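PDB 2GEN: probable transcriptional regulator from Pseudomonas aeruginosa PAO1, which probably binds regulatory DNA as a dimeric transcription factor of the TetR family. Local coordinates for residues 84-95 with 157-168. Residues are numbered along the deposited sequence; the frame is centred on the assembly and turned at random.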
loop_
_atom_site.group_PDB
_atom_site.type_symbol
_atom_site.label_atom_id
_atom_site.label_comp_id
_atom_site.label_asym_id
_atom_site.label_seq_id
_atom_site.Cartn_x
_atom_site.Cartn_y
_atom_site.Cartn_z
ATOM N N VAL A 84 11.758 -6.399 16.454
ATOM C CA VAL A 84 11.089 -5.388 15.690
ATOM C C VAL A 84 11.876 -5.092 14.407
ATOM O O VAL A 84 11.327 -5.102 13.316
ATOM C CB VAL A 84 10.930 -4.120 16.531
ATOM C CG1 VAL A 84 10.436 -2.980 15.677
ATOM C CG2 VAL A 84 9.855 -4.379 17.610
ATOM N N ARG A 85 13.177 -4.917 14.567
ATOM C CA ARG A 85 14.029 -4.613 13.369
ATOM C C ARG A 85 13.885 -5.698 12.318
ATOM O O ARG A 85 13.871 -5.394 11.137
ATOM C CB ARG A 85 15.485 -4.482 13.745
ATOM C CG ARG A 85 15.866 -3.185 14.530
ATOM C CD ARG A 85 17.299 -3.296 15.041
ATOM N NE ARG A 85 18.231 -3.415 13.918
ATOM C CZ ARG A 85 18.718 -2.380 13.214
ATOM N NH1 ARG A 85 18.451 -1.112 13.539
ATOM N NH2 ARG A 85 19.538 -2.631 12.184
ATOM N N LEU A 86 13.828 -6.967 12.737
ATOM C CA LEU A 86 13.707 -8.126 11.857
ATOM C C LEU A 86 12.503 -8.035 10.953
ATOM O O LEU A 86 12.582 -8.411 9.792
ATOM C CB LEU A 86 13.691 -9.419 12.718
ATOM C CG LEU A 86 13.554 -10.686 11.874
ATOM C CD1 LEU A 86 14.885 -10.990 11.180
ATOM C CD2 LEU A 86 13.130 -11.798 12.833
ATOM N N LEU A 87 11.340 -7.582 11.477
ATOM C CA LEU A 87 10.159 -7.436 10.626
ATOM C C LEU A 87 10.458 -6.496 9.456
ATOM O O LEU A 87 9.993 -6.736 8.358
ATOM C CB LEU A 87 9.003 -6.870 11.442
ATOM C CG LEU A 87 8.500 -7.832 12.558
ATOM C CD1 LEU A 87 7.593 -7.101 13.566
ATOM C CD2 LEU A 87 7.729 -8.996 11.952
ATOM N N VAL A 88 11.246 -5.465 9.725
ATOM C CA VAL A 88 11.546 -4.457 8.700
ATOM C C VAL A 88 12.668 -4.891 7.772
ATOM O O VAL A 88 12.470 -4.896 6.552
ATOM C CB VAL A 88 11.901 -3.129 9.332
ATOM C CG1 VAL A 88 12.333 -2.034 8.230
ATOM C CG2 VAL A 88 10.657 -2.585 10.103
ATOM N N THR A 89 13.818 -5.263 8.344
ATOM C CA THR A 89 14.957 -5.663 7.414
ATOM C C THR A 89 14.580 -6.864 6.546
ATOM O O THR A 89 15.036 -6.948 5.418
ATOM C CB THR A 89 16.242 -5.954 8.180
ATOM O OG1 THR A 89 16.031 -7.080 9.043
ATOM C CG2 THR A 89 16.626 -4.758 9.024
ATOM N N SER A 90 13.791 -7.824 7.052
ATOM C CA SER A 90 13.410 -8.982 6.258
ATOM C C SER A 90 12.612 -8.572 5.025
ATOM O O SER A 90 12.823 -9.098 3.927
ATOM C CB SER A 90 12.655 -10.028 7.099
ATOM O OG SER A 90 13.497 -10.514 8.107
ATOM N N TYR A 91 11.706 -7.601 5.205
ATOM C CA TYR A 91 10.886 -7.175 4.100
ATOM C C TYR A 91 11.717 -6.403 3.067
ATOM O O TYR A 91 11.680 -6.736 1.880
ATOM C CB TYR A 91 9.703 -6.333 4.604
ATOM C CG TYR A 91 8.881 -5.905 3.453
ATOM C CD1 TYR A 91 8.130 -6.855 2.728
ATOM C CD2 TYR A 91 8.883 -4.571 3.022
ATOM C CE1 TYR A 91 7.365 -6.460 1.607
ATOM C CE2 TYR A 91 8.129 -4.173 1.916
ATOM C CZ TYR A 91 7.380 -5.106 1.230
ATOM O OH TYR A 91 6.659 -4.725 0.118
ATOM N N ILE A 92 12.514 -5.453 3.532
ATOM C CA ILE A 92 13.297 -4.586 2.643
ATOM C C ILE A 92 14.286 -5.481 1.870
ATOM O O ILE A 92 14.347 -5.424 0.653
ATOM C CB ILE A 92 14.003 -3.475 3.440
ATOM C CG1 ILE A 92 12.954 -2.465 3.955
ATOM C CG2 ILE A 92 15.109 -2.799 2.542
ATOM C CD1 ILE A 92 12.206 -1.754 2.873
ATOM N N ASP A 93 14.979 -6.347 2.594
ATOM C CA ASP A 93 16.002 -7.222 1.944
ATOM C C ASP A 93 15.360 -8.125 0.915
ATOM O O ASP A 93 15.920 -8.315 -0.149
ATOM C CB ASP A 93 16.726 -8.035 2.984
ATOM C CG ASP A 93 17.610 -7.171 3.866
ATOM O OD1 ASP A 93 17.802 -5.957 3.538
ATOM O OD2 ASP A 93 18.151 -7.682 4.881
ATOM N N TRP A 94 14.197 -8.718 1.250
ATOM C CA TRP A 94 13.503 -9.602 0.340
ATOM C C TRP A 94 13.067 -8.840 -0.947
ATOM O O TRP A 94 13.236 -9.344 -2.080
ATOM C CB TRP A 94 12.310 -10.295 1.036
ATOM C CG TRP A 94 11.689 -11.340 0.124
ATOM C CD1 TRP A 94 12.054 -12.688 0.000
ATOM C CD2 TRP A 94 10.647 -11.122 -0.807
ATOM N NE1 TRP A 94 11.257 -13.294 -0.958
ATOM C CE2 TRP A 94 10.388 -12.363 -1.460
ATOM C CE3 TRP A 94 9.879 -10.001 -1.153
ATOM C CZ2 TRP A 94 9.392 -12.491 -2.456
ATOM C CZ3 TRP A 94 8.874 -10.144 -2.134
ATOM C CH2 TRP A 94 8.662 -11.379 -2.761
ATOM N N VAL A 95 12.565 -7.611 -0.771
ATOM C CA VAL A 95 12.147 -6.803 -1.922
ATOM C C VAL A 95 13.378 -6.468 -2.790
ATOM O O VAL A 95 13.308 -6.592 -4.015
ATOM C CB VAL A 95 11.459 -5.532 -1.462
ATOM C CG1 VAL A 95 11.340 -4.505 -2.626
ATOM C CG2 VAL A 95 10.098 -5.895 -0.813
ATOM N N VAL A 157 4.951 -0.623 12.430
ATOM C CA VAL A 157 6.266 -1.260 12.186
ATOM C C VAL A 157 6.579 -1.426 10.691
ATOM O O VAL A 157 7.725 -1.087 10.249
ATOM C CB VAL A 157 6.376 -2.619 12.939
ATOM C CG1 VAL A 157 7.678 -3.398 12.497
ATOM C CG2 VAL A 157 6.401 -2.348 14.411
ATOM N N ILE A 158 5.611 -1.919 9.928
ATOM C CA ILE A 158 5.845 -2.256 8.496
ATOM C C ILE A 158 5.334 -1.242 7.474
ATOM O O ILE A 158 5.684 -1.322 6.271
ATOM C CB ILE A 158 5.353 -3.715 8.148
ATOM C CG1 ILE A 158 6.108 -4.316 6.947
ATOM C CG2 ILE A 158 3.875 -3.764 7.925
ATOM C CD1 ILE A 158 7.599 -4.512 7.258
ATOM N N GLY A 159 4.450 -0.313 7.899
ATOM C CA GLY A 159 3.822 0.616 6.945
ATOM C C GLY A 159 4.865 1.450 6.175
ATOM O O GLY A 159 4.751 1.529 4.963
ATOM N N PRO A 160 5.815 2.081 6.882
ATOM C CA PRO A 160 6.819 2.856 6.097
ATOM C C PRO A 160 7.564 2.029 5.039
ATOM O O PRO A 160 7.673 2.456 3.866
ATOM C CB PRO A 160 7.756 3.407 7.167
ATOM C CG PRO A 160 6.858 3.618 8.365
ATOM C CD PRO A 160 6.038 2.307 8.324
ATOM N N ALA A 161 8.064 0.852 5.421
ATOM C CA ALA A 161 8.720 -0.032 4.483
ATOM C C ALA A 161 7.797 -0.443 3.339
ATOM O O ALA A 161 8.207 -0.386 2.199
ATOM C CB ALA A 161 9.282 -1.300 5.228
ATOM N N HIS A 162 6.549 -0.864 3.614
ATOM C CA HIS A 162 5.606 -1.170 2.564
ATOM C C HIS A 162 5.424 0.037 1.618
ATOM O O HIS A 162 5.397 -0.109 0.374
ATOM C CB HIS A 162 4.237 -1.545 3.165
ATOM C CG HIS A 162 4.137 -2.953 3.655
ATOM N ND1 HIS A 162 2.989 -3.441 4.269
ATOM C CD2 HIS A 162 5.023 -3.986 3.637
ATOM C CE1 HIS A 162 3.165 -4.720 4.573
ATOM N NE2 HIS A 162 4.390 -5.076 4.205
ATOM N N ASP A 163 5.261 1.210 2.222
ATOM C CA ASP A 163 4.979 2.403 1.441
ATOM C C ASP A 163 6.181 2.788 0.565
ATOM O O ASP A 163 6.014 3.030 -0.638
ATOM C CB ASP A 163 4.571 3.549 2.357
ATOM C CG ASP A 163 3.948 4.700 1.600
ATOM O OD1 ASP A 163 2.763 4.569 1.165
ATOM O OD2 ASP A 163 4.646 5.718 1.436
ATOM N N LEU A 164 7.369 2.851 1.151
ATOM C CA LEU A 164 8.587 3.176 0.379
ATOM C C LEU A 164 8.836 2.130 -0.719
ATOM O O LEU A 164 9.153 2.487 -1.858
ATOM C CB LEU A 164 9.785 3.293 1.285
ATOM C CG LEU A 164 11.062 3.927 0.682
ATOM C CD1 LEU A 164 10.731 5.290 0.040
ATOM C CD2 LEU A 164 12.129 4.113 1.740
ATOM N N ALA A 165 8.665 0.846 -0.391
ATOM C CA ALA A 165 8.849 -0.208 -1.385
ATOM C C ALA A 165 7.917 -0.029 -2.582
ATOM O O ALA A 165 8.354 -0.104 -3.734
ATOM C CB ALA A 165 8.634 -1.569 -0.759
ATOM N N ARG A 166 6.638 0.226 -2.297
ATOM C CA ARG A 166 5.645 0.511 -3.348
ATOM C C ARG A 166 6.117 1.666 -4.281
ATOM O O ARG A 166 6.168 1.507 -5.517
ATOM C CB ARG A 166 4.287 0.812 -2.679
ATOM C CG ARG A 166 3.080 0.671 -3.564
ATOM C CD ARG A 166 1.730 0.810 -2.772
ATOM N NE ARG A 166 1.229 -0.395 -2.103
ATOM C CZ ARG A 166 0.528 -1.374 -2.693
ATOM N NH1 ARG A 166 0.268 -1.338 -3.996
ATOM N NH2 ARG A 166 0.113 -2.417 -1.980
ATOM N N GLN A 167 6.539 2.788 -3.689
ATOM C CA GLN A 167 6.990 3.959 -4.463
ATOM C C GLN A 167 8.249 3.658 -5.240
ATOM O O GLN A 167 8.388 4.045 -6.408
ATOM C CB GLN A 167 7.245 5.130 -3.522
ATOM C CG GLN A 167 5.982 5.557 -2.728
ATOM C CD GLN A 167 4.840 5.934 -3.660
ATOM O OE1 GLN A 167 3.849 5.208 -3.766
ATOM N NE2 GLN A 167 4.992 7.055 -4.361
ATOM N N TRP A 168 9.184 2.977 -4.583
ATOM C CA TRP A 168 10.459 2.624 -5.205
ATOM C C TRP A 168 10.286 1.712 -6.415
ATOM O O TRP A 168 10.879 1.945 -7.480
ATOM C CB TRP A 168 11.378 1.976 -4.167
ATOM C CG TRP A 168 12.695 1.529 -4.735
ATOM C CD1 TRP A 168 13.747 2.328 -5.118
ATOM C CD2 TRP A 168 13.116 0.174 -4.943
ATOM N NE1 TRP A 168 14.791 1.541 -5.560
ATOM C CE2 TRP A 168 14.427 0.217 -5.464
ATOM C CE3 TRP A 168 12.508 -1.075 -4.743
ATOM C CZ2 TRP A 168 15.136 -0.951 -5.800
ATOM C CZ3 TRP A 168 13.230 -2.248 -5.064
ATOM C CH2 TRP A 168 14.519 -2.173 -5.584
HETATM O O HOH W 1 4.542 -2.629 -0.237
#
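The ring of Tyr-91 takes the edge of the His-162 imidazole on one face, with CD2 of His-162 3.5 Å above its plane and off-centre, while Val-95 CG2 from its own helix lies over the opposite face. This is an edge-to-face pair, ring centroids 4.8 Å apart and planes at 72°; the imidazole in turn rests one face on Ile-158 CG1. Beside the edge of the phenol ring, roughly level with it, is the carbonyl oxygen of Ala-161. A chi1 of 180° swings the tyrosine ring away from its backbone N and out to segment 157-168, where it sits as a knob in a hole formed by Ile-158, Ala-161, His-162 and Ala-165. Its hydroxyl meets a water, 3.0 Å from Tyr-91 OH, that donates to the carbonyl oxygen of His-162. Segments 84-95 and 157-168 run nearly parallel (13°), their axes 9.3 Å apart at closest approach, on helices 80-97 and 150-169 of the all-helical C-terminal part of a TetR-family regulator, the part that usually carries dimerisation and ligand binding in this family. Helix 150-169 also faces the second subunit, where His-162 ND1 hydrogen-bonds to Asp-163 OD1 of that chain, linking the Tyr-91 pair to the dimer interface. Toward the N-terminal ends, Val-157 CG1 packs among Val-84, Leu-87 and Val-88, 3.9 Å from Leu-87 CD1, and Ile-158 CD1 reaches the Tyr-91 CB at 3.8 Å. Ala-161 CB meets Ile-92 CD1 at 3.8 Å. At the other end, Val-95 CG1 lies 3.8 Å from Trp-168 CZ3.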